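Local coordinates for putative oxidoreductase (Gluconobacter oxydans, PDB 3WJ7), which probably works as a short-chain dehydrogenase/reductase, using a nicotinamide coenzyme to oxidise or reduce its substrates, at residues R160-V165 against A176-P181; R36-R41 against V78-H83; A128-R133 against K239-G244; T97-N102 against Y154-Y159; A112-G117 against K172-I177. All coordinates share one frame; numbering follows the deposited sequence.

Contact 1 (R160-V165 against A176-P181)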
# COMPACT_ATOMS: atom_id res chain seq x y z
N ARG A 160 12.64 8.55 5.30
CA ARG A 160 13.13 8.63 3.94
C ARG A 160 13.33 10.05 3.46
O ARG A 160 14.36 10.38 2.78
CB ARG A 160 12.22 7.88 2.97
CG ARG A 160 12.29 6.39 3.19
CD ARG A 160 11.74 5.64 2.01
NE ARG A 160 12.12 4.24 2.18
CZ ARG A 160 11.32 3.22 1.89
NH1 ARG A 160 10.09 3.43 1.42
NH2 ARG A 160 11.74 1.98 2.05
N ALA A 161 12.38 10.92 3.81
CA ALA A 161 12.47 12.33 3.39
C ALA A 161 13.69 12.99 4.03
O ALA A 161 14.51 13.65 3.34
CB ALA A 161 11.20 13.08 3.74
N GLU A 162 13.87 12.77 5.33
CA GLU A 162 15.04 13.34 5.97
C GLU A 162 16.31 12.80 5.28
O GLU A 162 17.25 13.56 5.05
CB GLU A 162 15.09 13.13 7.50
CG GLU A 162 16.49 13.35 8.06
CD GLU A 162 16.56 13.36 9.57
OE1 GLU A 162 17.23 12.48 10.17
OE2 GLU A 162 15.95 14.25 10.20
N GLN A 163 16.35 11.50 4.97
CA GLN A 163 17.57 10.95 4.33
C GLN A 163 17.83 11.62 3.00
O GLN A 163 18.98 11.87 2.67
CB GLN A 163 17.55 9.43 4.17
CG GLN A 163 17.66 8.65 5.48
CD GLN A 163 18.92 8.98 6.27
OE1 GLN A 163 18.85 9.48 7.38
NE2 GLN A 163 20.09 8.72 5.68
N GLU A 164 16.77 11.94 2.26
CA GLU A 164 16.92 12.67 1.02
C GLU A 164 17.60 14.02 1.22
O GLU A 164 18.51 14.38 0.49
CB GLU A 164 15.57 12.89 0.35
CG GLU A 164 15.26 11.88 -0.72
CD GLU A 164 15.78 12.29 -2.11
OE1 GLU A 164 16.96 12.71 -2.28
OE2 GLU A 164 14.96 12.15 -3.07
N VAL A 165 17.14 14.78 2.20
CA VAL A 165 17.73 16.06 2.46
C VAL A 165 19.22 15.85 2.79
O VAL A 165 20.08 16.54 2.22
CB VAL A 165 16.97 16.83 3.55
CG1 VAL A 165 17.69 18.12 3.87
CG2 VAL A 165 15.54 17.13 3.09
N ALA A 176 21.07 23.51 3.52
CA ALA A 176 19.94 23.20 4.43
C ALA A 176 20.36 22.92 5.87
O ALA A 176 21.40 22.28 6.15
CB ALA A 176 19.09 22.05 3.88
N ILE A 177 19.54 23.43 6.78
CA ILE A 177 19.64 23.16 8.20
C ILE A 177 18.36 22.41 8.55
O ILE A 177 17.27 22.83 8.13
CB ILE A 177 19.64 24.49 8.95
CG1 ILE A 177 20.95 25.25 8.69
CG2 ILE A 177 19.29 24.28 10.42
CD1 ILE A 177 20.98 26.72 9.12
N ILE A 178 18.49 21.31 9.31
CA ILE A 178 17.35 20.48 9.70
C ILE A 178 16.92 20.64 11.16
O ILE A 178 17.72 20.58 12.10
CB ILE A 178 17.63 18.98 9.48
CG1 ILE A 178 18.13 18.75 8.06
CG2 ILE A 178 16.38 18.13 9.82
CD1 ILE A 178 18.54 17.31 7.80
N VAL A 179 15.61 20.70 11.32
CA VAL A 179 14.93 20.83 12.57
C VAL A 179 14.01 19.57 12.71
O VAL A 179 13.43 19.09 11.73
CB VAL A 179 14.24 22.20 12.46
CG1 VAL A 179 12.78 22.22 12.84
CG2 VAL A 179 15.10 23.31 13.10
N ASN A 180 13.95 19.02 13.92
CA ASN A 180 13.17 17.84 14.26
C ASN A 180 12.26 18.16 15.47
O ASN A 180 12.61 17.91 16.62
CB ASN A 180 14.11 16.69 14.62
CG ASN A 180 15.09 16.33 13.50
OD1 ASN A 180 14.90 15.33 12.79
ND2 ASN A 180 16.16 17.11 13.36
N PRO A 181 11.08 18.75 15.24
CA PRO A 181 10.11 18.97 16.31
C PRO A 181 9.61 17.64 16.91
O PRO A 181 9.58 16.64 16.21
CB PRO A 181 8.93 19.62 15.60
CG PRO A 181 9.42 20.01 14.24
CD PRO A 181 10.55 19.10 13.91
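Val165 lays one methyl over two residues of the strand: its CG1 is 4.1 Å from Ile178 CD1 and 4.2 Å from Ala176 CB. That methyl stands anti to the backbone N (chi1 175°), a setting that turns it to the strand, where the side chains of Val165 and Ile178 run past one another, pointing opposite ways. Alanine suits position 176 because a single methyl is enough where the helix comes in close. One turn earlier Glu162 reaches out with an extended chain, CG anti to the backbone N (chi1 163°), and sets OE2 3.9 Å from Ile178 CG2, next to the side chain of Asn180. The same oxygen is hydrogen-bonded to Ser125 OG, which fixes the end of the chain; OE1 has a long, weak ion pair with Lys239. Farther out, strand 176-185 is held by its neighbours 120-124 and 239-248, and the segment axes of helix and strand run nearly antiparallel, 10.5 Å apart, as expected in a Rossmann-type beta-alpha-beta unit. With an aliphatic half beside a buried carboxylate, the contact asks polar partners to pay for burying Glu162; Ser125 does so directly, while distant Lys239 would probably add only modest electrostatic help.

Contact 2 (R36-R41 against V78-H83)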
# COMPACT_ATOMS: atom_id res chain seq x y z
N ARG A 36 9.28 38.88 13.42
CA ARG A 36 10.67 39.19 13.14
C ARG A 36 10.92 40.05 11.86
O ARG A 36 12.06 40.33 11.51
CB ARG A 36 11.49 37.89 13.10
CG ARG A 36 12.32 37.60 14.36
CD ARG A 36 12.85 36.20 14.21
NE ARG A 36 13.52 35.58 15.35
CZ ARG A 36 12.95 35.13 16.48
NH1 ARG A 36 11.65 35.31 16.75
NH2 ARG A 36 13.70 34.51 17.36
N GLY A 37 9.84 40.44 11.16
CA GLY A 37 9.88 41.22 9.90
C GLY A 37 10.55 40.67 8.63
O GLY A 37 11.21 41.41 7.91
N HIS A 38 10.40 39.38 8.33
CA HIS A 38 10.71 38.88 7.00
C HIS A 38 9.61 39.30 6.06
O HIS A 38 8.48 39.52 6.49
CB HIS A 38 10.76 37.35 7.04
CG HIS A 38 11.93 36.83 7.80
ND1 HIS A 38 12.86 35.99 7.24
CD2 HIS A 38 12.35 37.08 9.06
CE1 HIS A 38 13.80 35.72 8.13
NE2 HIS A 38 13.51 36.37 9.25
N ARG A 39 9.92 39.39 4.78
CA ARG A 39 8.86 39.52 3.78
C ARG A 39 8.44 38.11 3.39
O ARG A 39 9.24 37.32 2.88
CB ARG A 39 9.30 40.32 2.54
CG ARG A 39 10.56 41.15 2.70
CD ARG A 39 10.73 42.05 1.47
NE ARG A 39 11.80 43.06 1.59
CZ ARG A 39 11.95 44.10 0.77
NH1 ARG A 39 11.11 44.30 -0.24
NH2 ARG A 39 12.96 44.95 0.96
N LEU A 40 7.17 37.79 3.61
CA LEU A 40 6.68 36.45 3.35
C LEU A 40 6.02 36.20 1.99
O LEU A 40 5.30 37.04 1.43
CB LEU A 40 5.76 36.02 4.49
CG LEU A 40 6.34 35.88 5.90
CD1 LEU A 40 5.24 35.36 6.82
CD2 LEU A 40 7.53 34.93 6.00
N ARG A 41 6.31 35.03 1.44
CA ARG A 41 5.50 34.45 0.37
C ARG A 41 5.05 33.04 0.86
O ARG A 41 5.83 32.28 1.42
CB ARG A 41 6.29 34.41 -0.95
CG ARG A 41 5.51 33.79 -2.13
CD ARG A 41 6.31 33.76 -3.45
NE ARG A 41 6.76 35.09 -3.81
CZ ARG A 41 7.82 35.38 -4.55
NH1 ARG A 41 8.61 34.43 -5.03
NH2 ARG A 41 8.12 36.66 -4.76
N VAL A 78 13.64 34.61 -4.07
CA VAL A 78 13.60 34.06 -2.69
C VAL A 78 15.00 33.79 -2.08
O VAL A 78 15.78 33.06 -2.64
CB VAL A 78 12.74 32.75 -2.65
CG1 VAL A 78 12.86 32.04 -1.30
CG2 VAL A 78 11.28 33.03 -3.02
N LYS A 79 15.29 34.35 -0.92
CA LYS A 79 16.59 34.17 -0.30
C LYS A 79 16.60 32.96 0.65
O LYS A 79 17.64 32.27 0.81
CB LYS A 79 16.96 35.46 0.46
CG LYS A 79 18.18 35.37 1.39
CD LYS A 79 18.34 36.63 2.26
CE LYS A 79 19.75 36.73 2.85
NZ LYS A 79 19.73 37.24 4.25
N ILE A 80 15.46 32.76 1.32
CA ILE A 80 15.29 31.82 2.43
C ILE A 80 13.99 31.01 2.29
O ILE A 80 12.90 31.55 2.01
CB ILE A 80 15.25 32.55 3.79
CG1 ILE A 80 16.61 33.18 4.14
CG2 ILE A 80 14.83 31.61 4.90
CD1 ILE A 80 16.42 34.44 4.97
N LEU A 81 14.15 29.72 2.51
CA LEU A 81 13.09 28.77 2.40
C LEU A 81 12.95 28.00 3.72
O LEU A 81 13.92 27.41 4.24
CB LEU A 81 13.35 27.82 1.24
CG LEU A 81 12.38 26.64 1.23
CD1 LEU A 81 10.93 27.10 0.98
CD2 LEU A 81 12.79 25.60 0.20
N PHE A 82 11.73 28.04 4.25
CA PHE A 82 11.24 27.17 5.31
C PHE A 82 10.32 26.12 4.70
O PHE A 82 9.22 26.45 4.26
CB PHE A 82 10.47 27.97 6.35
CG PHE A 82 11.33 28.82 7.18
CD1 PHE A 82 11.76 28.39 8.42
CD2 PHE A 82 11.76 30.07 6.71
CE1 PHE A 82 12.59 29.20 9.22
CE2 PHE A 82 12.60 30.86 7.48
CZ PHE A 82 13.00 30.45 8.74
N HIS A 83 10.75 24.87 4.67
CA HIS A 83 9.91 23.80 4.15
C HIS A 83 9.21 23.14 5.30
O HIS A 83 9.83 22.40 6.03
CB HIS A 83 10.73 22.74 3.41
CG HIS A 83 9.90 21.63 2.84
ND1 HIS A 83 8.53 21.75 2.64
CD2 HIS A 83 10.23 20.38 2.42
CE1 HIS A 83 8.07 20.63 2.12
NE2 HIS A 83 9.07 19.79 1.98
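Arg41 starts fully extended, with CG anti to the backbone N (chi1 180°), then bends at chi3 (-57°), and the turn carries its guanidinium to Val78. His38, with CG on the side of its backbone N (chi1 -69°), sends its ring to Ile80. Both pairs reach across strand 15-18 in the parallel part of a Rossmann-type sheet, where 39-44 and 78-83 each pair with it, so the side chains have to reach past a strand. The backbones of Arg39 and Arg41 bond to Thr16, and that of Lys79 to Val15. At one end His38 offers the edge of its imidazole, CE1 lying 4.3 Å from Ile80 CD1 near the ring plane. Its ND1 is hydrogen-bonded to Thr16 OG1 of the middle strand, which fixes the rotation of the ring; histidine suits the place because one edge can serve a polar and an apolar neighbour. Ahead of it, Gly37 ends the preceding helix in a Schellman motif, and its positive phi is easily adopted by a residue without a side chain. At the other end the arginine suits a site rich in acceptors. NH1 bonds to the carbonyl oxygens of Ala74 and Lys76, around the end of helix 71-75, and NH2 makes a salt bridge with Glu59. Beta-branched Val78, buried against Leu17 and Val118, supplies the apolar surface beside this charged group: its CG2 comes 3.6 Å from Arg41 NH1.

Contact 3 (A128-R133 against K239-G244)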
# COMPACT_ATOMS: atom_id res chain seq x y z
N ALA A 128 10.25 11.71 14.43
CA ALA A 128 9.88 10.41 13.86
C ALA A 128 10.95 9.88 12.90
O ALA A 128 11.08 8.70 12.69
CB ALA A 128 8.52 10.46 13.22
N ALA A 129 11.73 10.77 12.32
CA ALA A 129 12.90 10.40 11.53
C ALA A 129 14.11 9.94 12.33
O ALA A 129 15.12 9.53 11.72
CB ALA A 129 13.30 11.56 10.62
N LEU A 130 14.05 10.02 13.66
CA LEU A 130 15.28 9.82 14.45
C LEU A 130 15.33 8.45 15.12
O LEU A 130 14.37 7.69 15.04
CB LEU A 130 15.44 10.90 15.50
CG LEU A 130 15.52 12.36 15.04
CD1 LEU A 130 15.94 13.21 16.20
CD2 LEU A 130 16.47 12.58 13.91
N GLY A 131 16.46 8.13 15.77
CA GLY A 131 16.65 6.81 16.41
C GLY A 131 16.11 6.79 17.83
O GLY A 131 15.85 7.83 18.39
N LEU A 132 15.91 5.59 18.38
CA LEU A 132 15.51 5.44 19.78
C LEU A 132 16.45 4.59 20.61
O LEU A 132 17.09 3.66 20.12
CB LEU A 132 14.12 4.82 19.88
CG LEU A 132 13.02 5.66 19.26
CD1 LEU A 132 11.75 4.83 19.07
CD2 LEU A 132 12.77 6.91 20.08
N ARG A 133 16.47 4.90 21.90
CA ARG A 133 17.16 4.12 22.89
C ARG A 133 16.23 3.08 23.53
O ARG A 133 14.99 3.21 23.51
CB ARG A 133 17.69 5.07 23.94
CG ARG A 133 19.01 5.70 23.57
CD ARG A 133 19.33 6.80 24.56
NE ARG A 133 20.76 6.96 24.80
CZ ARG A 133 21.45 6.23 25.67
NH1 ARG A 133 20.86 5.27 26.37
NH2 ARG A 133 22.74 6.45 25.82
N LYS A 239 21.21 18.78 12.32
CA LYS A 239 19.83 18.59 12.78
C LYS A 239 19.71 19.14 14.19
O LYS A 239 20.64 19.00 15.02
CB LYS A 239 19.48 17.11 12.97
CG LYS A 239 19.67 16.16 11.80
CD LYS A 239 19.87 14.78 12.42
CE LYS A 239 19.42 13.63 11.53
NZ LYS A 239 20.38 12.49 11.62
N TYR A 240 18.53 19.64 14.51
CA TYR A 240 18.29 20.05 15.88
C TYR A 240 16.95 19.60 16.34
O TYR A 240 15.95 19.95 15.73
CB TYR A 240 18.39 21.58 16.01
CG TYR A 240 19.67 22.21 15.49
CD1 TYR A 240 19.82 22.50 14.12
CD2 TYR A 240 20.71 22.54 16.35
CE1 TYR A 240 20.98 23.09 13.62
CE2 TYR A 240 21.88 23.14 15.87
CZ TYR A 240 22.02 23.42 14.52
OH TYR A 240 23.16 24.01 14.05
N ILE A 241 16.91 18.80 17.40
CA ILE A 241 15.64 18.37 18.02
C ILE A 241 14.95 19.57 18.68
O ILE A 241 15.57 20.32 19.40
CB ILE A 241 15.87 17.28 19.09
CG1 ILE A 241 16.30 15.98 18.43
CG2 ILE A 241 14.62 17.03 19.91
CD1 ILE A 241 17.15 15.08 19.27
N LEU A 242 13.66 19.76 18.42
CA LEU A 242 12.94 20.83 19.04
C LEU A 242 11.88 20.23 19.92
O LEU A 242 10.72 20.20 19.55
CB LEU A 242 12.33 21.75 17.99
CG LEU A 242 13.26 22.58 17.07
CD1 LEU A 242 12.44 23.57 16.22
CD2 LEU A 242 14.44 23.32 17.80
N GLY A 243 12.28 19.74 21.10
CA GLY A 243 11.34 19.09 22.03
C GLY A 243 10.92 20.05 23.11
O GLY A 243 11.39 21.18 23.15
N GLY A 244 10.02 19.62 23.99
CA GLY A 244 9.79 20.31 25.26
C GLY A 244 10.04 19.38 26.45
O GLY A 244 11.06 19.52 27.15
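The backbone N of Ile241 donates a hydrogen bond to Glu141 OE2, a grip that holds the strand where the side chain of Ile241 meets Leu130. Leu130 CG lies anti to the carbonyl carbon (chi1 -59°), and the fork beyond it divides the work. Its CD1 rests 3.6 Å from Ile241 CG1 and 3.8 Å from Ile241 CD1, the two side chains crossing at a slant. The other methyl, CD2, touches the aliphatic part of Lys239, 3.9 Å from CE and lying alongside it, the two chains headed in opposing directions. A branched leucine suits this place because one residue can meet two partners on the strand. In the Rossmann-type fold, the segment 128-133 belongs to the long loop that leaves strand 120-124 before helix 153-172, while strand 239-248 pairs in parallel with 176-185; Leu130 thus fastens the loop to the sheet and also packs on Glu162 and Asn180. Lysine fits beside it because its carbon chain can lie against leucine and leave NZ to point on.

Contact 4 (T97-N102 against Y154-Y159)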
# COMPACT_ATOMS: atom_id res chain seq x y z
N THR A 97 1.34 5.57 -1.37
CA THR A 97 1.36 6.53 -2.45
C THR A 97 1.68 7.91 -1.84
O THR A 97 2.37 8.67 -2.47
CB THR A 97 0.03 6.57 -3.21
OG1 THR A 97 -0.34 5.23 -3.60
CG2 THR A 97 0.12 7.49 -4.41
N MET A 98 1.20 8.21 -0.64
CA MET A 98 1.45 9.54 -0.07
C MET A 98 2.90 9.69 0.33
O MET A 98 3.50 10.72 0.08
CB MET A 98 0.52 9.87 1.10
CG MET A 98 -0.91 10.10 0.67
SD MET A 98 -1.30 11.41 -0.53
CE MET A 98 -0.64 10.88 -2.13
N MET A 99 3.47 8.63 0.88
CA MET A 99 4.89 8.62 1.20
C MET A 99 5.77 8.84 -0.06
O MET A 99 6.71 9.60 -0.01
CB MET A 99 5.24 7.32 1.90
CG MET A 99 6.75 7.13 2.00
SD MET A 99 7.24 5.56 2.69
CE MET A 99 6.95 4.54 1.23
N LYS A 100 5.47 8.23 -1.18
CA LYS A 100 6.23 8.55 -2.38
C LYS A 100 6.09 10.02 -2.77
O LYS A 100 7.05 10.70 -3.02
CB LYS A 100 5.83 7.66 -3.54
CG LYS A 100 6.70 7.76 -4.76
CD LYS A 100 6.06 6.93 -5.88
CE LYS A 100 6.76 7.09 -7.23
NZ LYS A 100 6.32 6.08 -8.24
N ALA A 101 4.87 10.53 -2.78
CA ALA A 101 4.64 11.89 -3.20
C ALA A 101 5.34 12.86 -2.22
O ALA A 101 5.85 13.89 -2.64
CB ALA A 101 3.13 12.18 -3.31
N ASN A 102 5.40 12.52 -0.93
CA ASN A 102 5.99 13.43 0.00
C ASN A 102 7.51 13.37 -0.08
O ASN A 102 8.21 14.39 0.00
CB ASN A 102 5.40 13.25 1.42
CG ASN A 102 3.91 13.74 1.53
OD1 ASN A 102 3.55 14.91 1.23
ND2 ASN A 102 3.03 12.85 1.98
N TYR A 154 4.04 6.44 8.48
CA TYR A 154 4.25 7.82 8.88
C TYR A 154 5.72 8.05 9.21
O TYR A 154 6.31 9.00 8.74
CB TYR A 154 3.37 8.28 10.07
CG TYR A 154 3.84 9.65 10.62
CD1 TYR A 154 3.64 10.84 9.87
CD2 TYR A 154 4.55 9.75 11.84
CE1 TYR A 154 4.12 12.07 10.32
CE2 TYR A 154 5.01 10.98 12.29
CZ TYR A 154 4.79 12.13 11.54
OH TYR A 154 5.24 13.37 12.01
N LYS A 155 6.30 7.21 10.03
CA LYS A 155 7.67 7.42 10.42
C LYS A 155 8.57 7.13 9.23
O LYS A 155 9.49 7.88 9.00
CB LYS A 155 8.07 6.57 11.66
CG LYS A 155 7.19 6.76 12.88
CD LYS A 155 7.65 5.91 14.06
CE LYS A 155 9.00 6.31 14.70
NZ LYS A 155 9.01 6.01 16.19
N LEU A 156 8.30 6.07 8.47
CA LEU A 156 9.14 5.68 7.31
C LEU A 156 9.24 6.79 6.32
O LEU A 156 10.33 7.10 5.79
CB LEU A 156 8.58 4.46 6.59
CG LEU A 156 9.55 3.80 5.60
CD1 LEU A 156 10.85 3.43 6.28
CD2 LEU A 156 8.97 2.58 4.90
N SER A 157 8.10 7.42 6.10
CA SER A 157 8.03 8.60 5.27
C SER A 157 8.92 9.76 5.84
O SER A 157 9.64 10.47 5.10
CB SER A 157 6.60 9.05 5.23
OG SER A 157 6.42 9.82 4.09
N LYS A 158 8.86 9.98 7.15
CA LYS A 158 9.66 11.10 7.65
C LYS A 158 11.12 10.71 7.54
O LYS A 158 11.94 11.53 7.16
CB LYS A 158 9.27 11.52 9.06
CG LYS A 158 7.90 12.14 9.17
CD LYS A 158 7.84 13.47 8.43
CE LYS A 158 6.41 14.03 8.44
NZ LYS A 158 6.27 15.27 7.62
N TYR A 159 11.43 9.43 7.80
CA TYR A 159 12.80 8.95 7.73
C TYR A 159 13.34 9.09 6.29
O TYR A 159 14.36 9.75 6.10
CB TYR A 159 12.92 7.50 8.23
CG TYR A 159 14.26 6.88 8.01
CD1 TYR A 159 15.32 7.13 8.89
CD2 TYR A 159 14.49 6.08 6.89
CE1 TYR A 159 16.57 6.57 8.70
CE2 TYR A 159 15.73 5.50 6.67
CZ TYR A 159 16.77 5.74 7.57
OH TYR A 159 18.02 5.21 7.36
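Met99 and Ser157 form the dense centre of this helix pair, their CA atoms only 5.1 Å apart. A serine suits such a position because it is small enough for two helices to come together, their segment axes 9.5 Å apart and nearly parallel at 17°. Met99 CG lies 3.4 Å from Ser157 OG, so the hydroxyl oxygen rests against the methionine chain. With CG anti to the backbone N (chi1 168°) and chi2 also extended, Met99 then passes alongside the serine, its SD 4.1 Å from Ser157 CA, and meets Leu156 beyond it, with Leu156 CD2 4.1 Å from SD. The bend at chi3 turns CE to the side, where the methionine also packs on Arg160. Replacing the methionine by an alanine would probably open a gap over Ser157 and Leu156 and leave Arg160 with less to rest on. The opposite flank is looser: exposed Asn102 only grazes the contact, its CB 4.5 Å from Ser157 OG. Thr97 and Lys100 turn away from the partner helix towards other copies of the protein, and Thr97 OG1 is hydrogen-bonded to Glu96 of the third subunit, while Thr97 of the second subunit packs on Met99. Tyr154 and Lys158 have the Tyr-X-X-X-Lys spacing of the short-chain dehydrogenases, and both start away from helix 95-115. That helix follows strand 78-83, and helix 153-172 leads into strand 176-185, so the pair packs two helices of the Rossmann-type fold side by side.

Contact 5 (A112-G117 against K172-I177)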
# COMPACT_ATOMS: atom_id res chain seq x y z
N ALA A 112 14.66 22.46 -6.67
CA ALA A 112 14.20 23.75 -7.22
C ALA A 112 14.80 24.96 -6.52
O ALA A 112 15.18 25.92 -7.19
CB ALA A 112 12.68 23.85 -7.27
N ALA A 113 14.90 24.90 -5.20
CA ALA A 113 15.50 26.00 -4.38
C ALA A 113 17.00 26.15 -4.66
O ALA A 113 17.58 27.25 -4.59
CB ALA A 113 15.29 25.75 -2.91
N LEU A 114 17.60 25.01 -4.94
CA LEU A 114 18.99 24.94 -5.29
C LEU A 114 19.15 25.65 -6.62
O LEU A 114 19.94 26.59 -6.73
CB LEU A 114 19.41 23.47 -5.41
CG LEU A 114 20.88 23.15 -5.59
CD1 LEU A 114 21.67 23.72 -4.43
CD2 LEU A 114 21.07 21.65 -5.64
N GLU A 115 18.37 25.19 -7.60
CA GLU A 115 18.31 25.81 -8.91
C GLU A 115 17.98 27.31 -8.92
O GLU A 115 18.59 28.06 -9.68
CB GLU A 115 17.37 25.04 -9.82
CG GLU A 115 18.03 23.79 -10.35
CD GLU A 115 17.10 22.56 -10.48
OE1 GLU A 115 15.87 22.73 -10.68
OE2 GLU A 115 17.63 21.42 -10.36
N ALA A 116 17.06 27.77 -8.07
CA ALA A 116 16.73 29.21 -8.02
C ALA A 116 17.82 30.02 -7.28
O ALA A 116 17.77 31.24 -7.22
CB ALA A 116 15.38 29.43 -7.37
N GLY A 117 18.79 29.33 -6.69
CA GLY A 117 19.83 30.00 -5.94
C GLY A 117 19.42 30.50 -4.56
O GLY A 117 20.04 31.41 -4.06
N LYS A 172 25.34 17.65 -3.13
CA LYS A 172 25.06 18.78 -4.01
C LYS A 172 25.14 20.09 -3.25
O LYS A 172 24.74 21.12 -3.77
CB LYS A 172 23.71 18.62 -4.72
CG LYS A 172 23.60 17.33 -5.51
CD LYS A 172 22.48 17.37 -6.53
CE LYS A 172 22.74 16.38 -7.65
NZ LYS A 172 21.72 16.47 -8.74
N ASN A 173 25.65 20.04 -2.02
CA ASN A 173 25.86 21.28 -1.24
C ASN A 173 24.61 22.18 -1.10
O ASN A 173 24.69 23.42 -1.14
CB ASN A 173 27.07 22.05 -1.79
CG ASN A 173 28.24 21.12 -2.07
OD1 ASN A 173 28.95 20.69 -1.14
ND2 ASN A 173 28.42 20.75 -3.34
N LEU A 174 23.47 21.51 -0.93
CA LEU A 174 22.21 22.12 -0.48
C LEU A 174 22.38 22.92 0.86
O LEU A 174 22.85 22.42 1.86
CB LEU A 174 21.13 21.04 -0.38
CG LEU A 174 19.72 21.58 -0.13
CD1 LEU A 174 19.02 21.99 -1.42
CD2 LEU A 174 18.89 20.58 0.68
N PRO A 175 22.04 24.20 0.87
CA PRO A 175 22.43 24.90 2.08
C PRO A 175 21.35 24.75 3.15
O PRO A 175 20.76 25.75 3.60
CB PRO A 175 22.55 26.34 1.60
CG PRO A 175 21.56 26.42 0.47
CD PRO A 175 21.69 25.12 -0.23
N ALA A 176 21.07 23.51 3.52
CA ALA A 176 19.94 23.20 4.43
C ALA A 176 20.36 22.92 5.87
O ALA A 176 21.40 22.28 6.15
CB ALA A 176 19.09 22.05 3.88
N ILE A 177 19.54 23.43 6.78
CA ILE A 177 19.64 23.16 8.20
C ILE A 177 18.36 22.41 8.55
O ILE A 177 17.27 22.83 8.13
CB ILE A 177 19.64 24.49 8.95
CG1 ILE A 177 20.95 25.25 8.69
CG2 ILE A 177 19.29 24.28 10.42
CD1 ILE A 177 20.98 26.72 9.12
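Leu114 carries this contact from root to tip. Its CB lies 4.3 Å from Leu174 CD1, an apolar touch near the helix surface. From there CG stands anti to the backbone N (chi1 -172°), which swings the fork out to the turn around residues 172 to 175. CD1 faces that turn, 4.1 Å from Lys172 O and 4.4 Å from Pro175 CD. CD2 goes to the lysine, 4.1 Å from Lys172 CB, the lysine chain running roughly perpendicular to the leucine. Leucine suits the place because its methyls can cover carbonyl oxygens and ring carbons together. The lysine gives its apolar root, while its extended chain keeps NZ 6.6 Å from Glu115 OE2, too far for a salt bridge. On the turn, Asn173 leaves helix 153-172 with positive phi (54°), a conformation asparagine tolerates better than most residues, and Pro175 centres an inverse gamma turn; Gly117 closes the other helix in a Schellman motif. This partly exposed patch thus joins the C-terminal end of helix 95-115 to the helix-to-strand turn of the next beta-alpha-beta crossover, in which strands 120-124 and 176-185 run parallel, as in a Rossmann-type fold.

How the contacts relate
Contacts 1 and 3 are buried and join directly, since strands 176-185 and 239-248 are neighbours in the sheet; both mix aliphatic packing with a few polar groups. Contact 5 lies at the surface, where one leucine covers a turn, and shares Ala176 and Ile177 with contact 1, though neither touches helix 95-115 in contact 5. Contacts 2 and 4 are partly buried. Contact 4 holds helix 153-172, also used by contact 1, against helix 95-115, used again by contact 5, and meets both other subunits, whereas contact 1 reaches the second through Arg160. Contact 2 sits at the far part of the sheet, about 25 Å between centres from contact 3, and is the one where a guanidinium takes part.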